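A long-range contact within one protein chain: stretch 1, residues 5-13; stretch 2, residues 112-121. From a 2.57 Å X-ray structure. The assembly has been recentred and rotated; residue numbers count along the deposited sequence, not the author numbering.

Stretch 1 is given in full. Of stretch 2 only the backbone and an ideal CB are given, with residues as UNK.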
# COMPACT_ATOMS: atom_id res chain seq x y z
N LYS A 5 33.59 7.06 -3.39
CA LYS A 5 33.98 8.19 -2.56
C LYS A 5 33.59 9.57 -3.11
O LYS A 5 33.42 10.51 -2.32
CB LYS A 5 35.50 8.18 -2.35
CG LYS A 5 36.04 6.97 -1.61
CD LYS A 5 37.52 7.20 -1.32
CE LYS A 5 38.22 5.95 -0.82
NZ LYS A 5 39.69 6.13 -0.82
N ASN A 6 33.48 9.70 -4.43
CA ASN A 6 33.29 11.01 -5.08
C ASN A 6 31.85 11.32 -5.36
O ASN A 6 31.55 12.33 -6.01
CB ASN A 6 34.06 11.09 -6.39
CG ASN A 6 35.55 11.21 -6.17
OD1 ASN A 6 36.12 12.32 -6.14
ND2 ASN A 6 36.18 10.07 -5.92
N ALA A 7 30.96 10.45 -4.87
CA ALA A 7 29.53 10.51 -5.19
C ALA A 7 28.79 11.29 -4.17
O ALA A 7 28.88 11.01 -2.98
CB ALA A 7 28.93 9.12 -5.23
N PHE A 8 28.01 12.26 -4.63
CA PHE A 8 27.17 13.00 -3.74
C PHE A 8 25.76 13.04 -4.31
O PHE A 8 25.57 13.41 -5.46
CB PHE A 8 27.79 14.38 -3.49
CG PHE A 8 29.08 14.32 -2.70
CD1 PHE A 8 29.06 14.33 -1.32
CD2 PHE A 8 30.29 14.17 -3.35
CE1 PHE A 8 30.24 14.23 -0.60
CE2 PHE A 8 31.47 14.07 -2.63
CZ PHE A 8 31.44 14.09 -1.25
N PHE A 9 24.78 12.61 -3.53
CA PHE A 9 23.39 12.73 -3.98
C PHE A 9 22.90 14.12 -3.63
O PHE A 9 23.15 14.62 -2.56
CB PHE A 9 22.49 11.60 -3.43
CG PHE A 9 22.86 10.23 -3.97
CD1 PHE A 9 22.44 9.83 -5.23
CD2 PHE A 9 23.69 9.38 -3.25
CE1 PHE A 9 22.82 8.59 -5.76
CE2 PHE A 9 24.08 8.15 -3.77
CZ PHE A 9 23.64 7.75 -5.02
N VAL A 10 22.23 14.76 -4.56
CA VAL A 10 21.67 16.04 -4.27
C VAL A 10 20.16 15.93 -4.33
O VAL A 10 19.59 15.69 -5.38
CB VAL A 10 22.11 17.07 -5.29
CG1 VAL A 10 21.44 18.41 -4.99
CG2 VAL A 10 23.62 17.19 -5.27
N THR A 11 19.50 16.11 -3.19
CA THR A 11 18.06 16.00 -3.17
C THR A 11 17.47 17.18 -2.43
O THR A 11 18.16 17.78 -1.62
CB THR A 11 17.64 14.66 -2.52
OG1 THR A 11 16.22 14.65 -2.37
CG2 THR A 11 18.27 14.48 -1.18
N ALA A 12 16.21 17.52 -2.73
CA ALA A 12 15.62 18.75 -2.20
C ALA A 12 14.17 18.61 -1.81
O ALA A 12 13.37 17.96 -2.48
CB ALA A 12 15.76 19.89 -3.20
N SER A 13 13.84 19.30 -0.73
CA SER A 13 12.48 19.35 -0.24
C SER A 13 11.58 20.13 -1.19
O SER A 13 10.37 20.07 -1.02
CB SER A 13 12.42 20.00 1.14
OG SER A 13 12.17 21.38 1.05
N UNK A 112 37.28 12.69 -9.29
CA UNK A 112 36.84 14.02 -8.92
C UNK A 112 35.40 13.92 -8.37
O UNK A 112 34.63 13.07 -8.82
CB UNK A 112 36.92 14.97 -10.12
N UNK A 113 35.07 14.75 -7.38
CA UNK A 113 33.72 14.76 -6.79
C UNK A 113 32.69 15.04 -7.85
O UNK A 113 32.94 15.87 -8.76
CB UNK A 113 33.61 15.80 -5.67
N UNK A 114 31.55 14.35 -7.72
CA UNK A 114 30.40 14.47 -8.62
C UNK A 114 29.04 14.33 -7.88
O UNK A 114 28.95 13.75 -6.79
CB UNK A 114 30.50 13.41 -9.72
N UNK A 115 27.99 14.86 -8.52
CA UNK A 115 26.66 15.00 -7.94
C UNK A 115 25.55 14.33 -8.78
O UNK A 115 25.35 14.65 -9.96
CB UNK A 115 26.34 16.49 -7.76
N UNK A 116 24.86 13.38 -8.17
CA UNK A 116 23.70 12.73 -8.78
C UNK A 116 22.49 13.50 -8.31
O UNK A 116 22.04 13.39 -7.16
CB UNK A 116 23.60 11.25 -8.41
N UNK A 117 21.96 14.34 -9.18
CA UNK A 117 20.71 15.00 -8.85
C UNK A 117 19.63 13.92 -8.75
O UNK A 117 19.55 13.05 -9.62
CB UNK A 117 20.35 16.06 -9.89
N UNK A 118 18.80 13.96 -7.71
CA UNK A 118 17.75 12.92 -7.55
C UNK A 118 16.52 13.42 -6.78
O UNK A 118 16.65 14.04 -5.73
CB UNK A 118 18.33 11.70 -6.83
N UNK A 119 15.31 13.18 -7.32
CA UNK A 119 14.07 13.46 -6.56
C UNK A 119 13.99 12.73 -5.24
O UNK A 119 14.28 11.54 -5.17
CB UNK A 119 12.85 13.09 -7.40
N UNK A 120 13.60 13.45 -4.21
CA UNK A 120 13.72 12.95 -2.84
C UNK A 120 13.15 11.56 -2.69
O UNK A 120 13.78 10.74 -2.04
CB UNK A 120 13.02 13.90 -1.86
N UNK A 121 11.97 11.28 -3.26
CA UNK A 121 11.34 9.95 -3.08
C UNK A 121 11.50 9.04 -4.31
O UNK A 121 10.56 8.43 -4.76
CB UNK A 121 9.85 10.12 -2.77

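Stretch 2 runs parallel to stretch 1, and its backbone amides and carbonyls pair with those of Asn6, Phe8 and Val10. In the extended strand, the side chains of 114 to 117 alternate between two faces, one carrying Ala7 and Phe9, the other Phe8 and Val10.

Position 112 lies before the pairing begins. Its CA-to-CB bond points away from stretch 1, and the ideal CB is 4.8 Å from Asn6 OD1. A long polar side chain would suit. It is Lys112, fully extended, with its amine hydrogen-bonded elsewhere in the structure.

At position 113 the CB points sideways, 4.0 Å from Asn6 O and 4.1 Å from Phe8 CE2. A small apolar group fits beside the ring, though larger ones are not excluded. The residue is Ala113. Its methyl touches the Phe8 ring, and its CA makes a CA-H...O contact with Asn6 O at 3.3 Å.

Position 114 gives its N to Asn6 O (2.6 Å), and its O accepts from Phe8 N (2.8 Å). Its CB joins the face of Ala7 and Phe9. Ala7 has only a methyl, so there is space for something broad; a large aliphatic or aromatic group would suit. It is Phe114, with chi1 in p. The ring comes nearer stretch 1 than the CB does and covers Ala7: Ala7 CA sits over one face, 3.9 Å from the ring centroid, and Ala7 CB is 3.6 Å from Phe114 CZ.

At position 115 the CB turns to the face of Phe8 and Val10. It is 3.8 Å from Val10 CG2 and 3.9 Å from Phe8 O. The apolar neighbours favour a branched aliphatic or an aromatic. Phe115, with chi1 in m, fills the site. Its CE1 is 3.2 Å from Phe8 CB and its CD1 is 3.5 Å from Val10 CG2. The Phe8 and Phe115 rings meet obliquely.

Position 116 bonds through N to Phe8 O (2.8 Å) and through O to Val10 N (2.9 Å). Its CB lies 3.7 Å from Phe9 CD1. The extended backbone and the nearby ring suit valine, isoleucine or another apolar group. It is Val116, packed against the Phe9 ring.

Position 117 returns to the face of Val10, but its CB is 4.6 Å from Val10 O, with no side-chain partner close by. Many residues would do. It is Glu117.

Position 118 donates its N to Val10 O (3.0 Å). Its CB points sideways, 4.8 Å from Phe9 CD1 and 5.3 Å from Thr11 CB. A medium or large aliphatic can reach both. Ile118 does: CG2 is 4.2 Å from Phe9 CB and 4.1 Å from Thr11 CB.

Position 119 points away; phi of -57° allows proline, and Pro119 is found.

At position 120 the CB is 3.3 Å from Thr11 OG1. A polar or aliphatic side chain could fit. Leu120 lies against Thr11, with CD1 3.3 Å from Thr11 OG1.

Position 121 has no neighbour in stretch 1. It is Phe121.

Stretch 2 112-121: KAFFVEIPLF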
# COMPACT_ATOMS: atom_id res chain seq x y z
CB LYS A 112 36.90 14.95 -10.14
CG LYS A 112 36.75 16.42 -9.80
CD LYS A 112 36.32 17.24 -11.01
CE LYS A 112 35.73 18.57 -10.56
NZ LYS A 112 35.69 19.59 -11.65
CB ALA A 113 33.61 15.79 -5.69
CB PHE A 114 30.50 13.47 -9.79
CG PHE A 114 30.32 12.03 -9.38
CD1 PHE A 114 29.10 11.38 -9.55
CD2 PHE A 114 31.39 11.29 -8.86
CE1 PHE A 114 28.94 10.05 -9.18
CE2 PHE A 114 31.24 9.96 -8.49
CZ PHE A 114 30.01 9.34 -8.66
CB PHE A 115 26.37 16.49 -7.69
CG PHE A 115 27.30 17.11 -6.67
CD1 PHE A 115 27.12 16.87 -5.32
CD2 PHE A 115 28.38 17.90 -7.07
CE1 PHE A 115 27.98 17.40 -4.37
CE2 PHE A 115 29.25 18.43 -6.12
CZ PHE A 115 29.05 18.18 -4.77
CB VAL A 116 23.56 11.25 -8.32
CG1 VAL A 116 22.38 10.59 -8.98
CG2 VAL A 116 24.84 10.46 -8.59
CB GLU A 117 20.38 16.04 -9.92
CG GLU A 117 18.95 16.56 -9.82
CD GLU A 117 18.73 17.80 -10.65
OE1 GLU A 117 19.54 18.08 -11.56
OE2 GLU A 117 17.72 18.50 -10.38
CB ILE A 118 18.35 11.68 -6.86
CG1 ILE A 118 17.36 10.51 -6.84
CG2 ILE A 118 18.81 11.98 -5.46
CD1 ILE A 118 17.95 9.21 -6.33
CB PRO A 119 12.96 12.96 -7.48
CG PRO A 119 13.55 12.87 -8.86
CD PRO A 119 15.04 12.78 -8.71
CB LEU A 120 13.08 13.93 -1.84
CG LEU A 120 13.14 13.62 -0.33
CD1 LEU A 120 14.56 13.38 0.15
CD2 LEU A 120 12.50 14.74 0.49
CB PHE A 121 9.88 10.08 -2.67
CG PHE A 121 9.68 10.82 -1.38
CD1 PHE A 121 9.57 12.20 -1.37
CD2 PHE A 121 9.60 10.12 -0.18
CE1 PHE A 121 9.39 12.88 -0.18
CE2 PHE A 121 9.43 10.79 1.00
CZ PHE A 121 9.33 12.18 1.00
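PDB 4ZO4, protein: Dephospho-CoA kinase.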